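Local atomic coordinates of actin-binding protein (Saccharomyces cerevisiae, PDB entry 1HQZ), a protein that binds actin filaments and recruits the ARP2/3 complex to their sides, regulating actin assembly, this piece being its N-terminal cofilin-homology domain. Residues D124-E128 against N129-M133. Numbering follows the deposited sequence.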
# COMPACT_ATOMS: atom_id res chain seq x y z
N ASP A 124 -4.20 -3.95 -14.36
CA ASP A 124 -4.59 -2.80 -15.18
C ASP A 124 -4.84 -1.57 -14.31
O ASP A 124 -4.75 -0.44 -14.79
CB ASP A 124 -5.83 -3.13 -16.02
CG ASP A 124 -5.51 -4.01 -17.22
OD1 ASP A 124 -6.45 -4.35 -17.97
OD2 ASP A 124 -4.32 -4.37 -17.43
N ASP A 125 -5.15 -1.79 -13.04
CA ASP A 125 -5.39 -0.69 -12.12
C ASP A 125 -4.08 -0.16 -11.56
O ASP A 125 -4.05 0.84 -10.84
CB ASP A 125 -6.27 -1.15 -10.95
CG ASP A 125 -7.65 -1.58 -11.41
OD1 ASP A 125 -8.15 -0.98 -12.38
OD2 ASP A 125 -8.24 -2.49 -10.78
N LEU A 126 -2.98 -0.83 -11.90
CA LEU A 126 -1.66 -0.44 -11.42
C LEU A 126 -0.69 -0.11 -12.56
O LEU A 126 0.46 -0.56 -12.56
CB LEU A 126 -1.08 -1.56 -10.54
CG LEU A 126 -1.89 -1.98 -9.30
CD1 LEU A 126 -1.28 -3.23 -8.67
CD2 LEU A 126 -1.91 -0.84 -8.29
N ASP A 127 -1.15 0.67 -13.53
CA ASP A 127 -0.27 1.06 -14.63
C ASP A 127 0.69 2.11 -14.09
O ASP A 127 0.26 3.14 -13.56
CB ASP A 127 -1.09 1.66 -15.78
CG ASP A 127 -0.20 2.28 -16.85
OD1 ASP A 127 0.57 1.53 -17.49
OD2 ASP A 127 -0.28 3.52 -17.03
N GLU A 128 1.98 1.85 -14.21
CA GLU A 128 3.00 2.76 -13.68
C GLU A 128 2.91 4.22 -14.13
O GLU A 128 3.06 5.13 -13.31
CB GLU A 128 4.40 2.21 -13.98
CG GLU A 128 5.52 3.08 -13.43
CD GLU A 128 6.86 2.36 -13.35
OE1 GLU A 128 7.06 1.38 -14.10
OE2 GLU A 128 7.73 2.79 -12.55
N ASN A 129 2.66 4.46 -15.41
CA ASN A 129 2.57 5.84 -15.88
C ASN A 129 1.34 6.57 -15.36
O ASN A 129 1.40 7.75 -15.03
CB ASN A 129 2.61 5.88 -17.41
CG ASN A 129 3.99 5.58 -17.96
OD1 ASN A 129 4.99 6.19 -17.54
ND2 ASN A 129 4.07 4.65 -18.90
N GLU A 130 0.22 5.86 -15.32
CA GLU A 130 -1.02 6.44 -14.83
C GLU A 130 -0.83 6.89 -13.37
O GLU A 130 -1.26 7.98 -12.98
CB GLU A 130 -2.13 5.38 -14.93
CG GLU A 130 -3.22 5.50 -13.89
CD GLU A 130 -4.26 6.54 -14.22
OE1 GLU A 130 -3.89 7.68 -14.58
OE2 GLU A 130 -5.47 6.22 -14.11
N LEU A 131 -0.16 6.05 -12.58
CA LEU A 131 0.06 6.37 -11.18
C LEU A 131 1.10 7.47 -10.97
O LEU A 131 0.95 8.31 -10.08
CB LEU A 131 0.48 5.10 -10.41
CG LEU A 131 -0.58 3.99 -10.30
CD1 LEU A 131 0.01 2.79 -9.60
CD2 LEU A 131 -1.79 4.49 -9.54
N LEU A 132 2.15 7.47 -11.79
CA LEU A 132 3.17 8.50 -11.66
C LEU A 132 2.54 9.86 -11.96
O LEU A 132 2.99 10.89 -11.45
CB LEU A 132 4.34 8.22 -12.61
CG LEU A 132 5.21 7.00 -12.27
CD1 LEU A 132 6.31 6.84 -13.30
CD2 LEU A 132 5.81 7.15 -10.88
N MET A 133 1.49 9.85 -12.77
CA MET A 133 0.78 11.08 -13.13
C MET A 133 -0.05 11.55 -11.95
O MET A 133 -0.07 12.74 -11.62
CB MET A 133 -0.13 10.84 -14.32
CG MET A 133 -0.87 12.07 -14.75
SD MET A 133 -2.10 11.69 -15.99
CE MET A 133 -3.50 11.24 -14.92
O HOH W 1 2.94 2.60 -17.67
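Asp-127 reaches forward to Glu-130 as the N-cap of helix 128-136, the last helix of this ADF-homology domain, and shows how a first turn is supplied with acceptors. Asp-127 OD2 accepts from Glu-130 N at 2.9 Å. The donor sits above the carboxylate plane, 40° out of it; a chi1 of 171°, which sets CG opposite the backbone N, brings the group over the start of the helix. The other oxygen works through a water, which donates to Asp-127 OD1 at 2.6 Å and accepts from Asn-129 N at 2.9 Å, so one carboxylate serves two amides, one directly and one by relay. The helix amides of the first turn would probably favour its negative charge.

From here the backbone takes over: Asp-127 O accepts from Leu-131 N at 3.1 Å, and Glu-128 O from Leu-132 N at 2.9 Å. On the sheet side of the turn, Leu-131 CD1 lies 4.3 Å from Leu-126 CD2, a loose apolar contact, and both leucines reach the sheet, Leu-126 on Ile-84 and Leu-131 on Val-118. Glu-128 and Leu-132 lie side by side, pointing the same way, and both touch Phe-52 of helix 52-56. Replacing Leu-132 by an alanine would probably open a gap beside the Glu-128 chain and deprive Phe-52 and Pro-74 of an apolar neighbour. The branch that meets Glu-128 is Leu-132 CD1, 3.8 Å from Glu-128 CG.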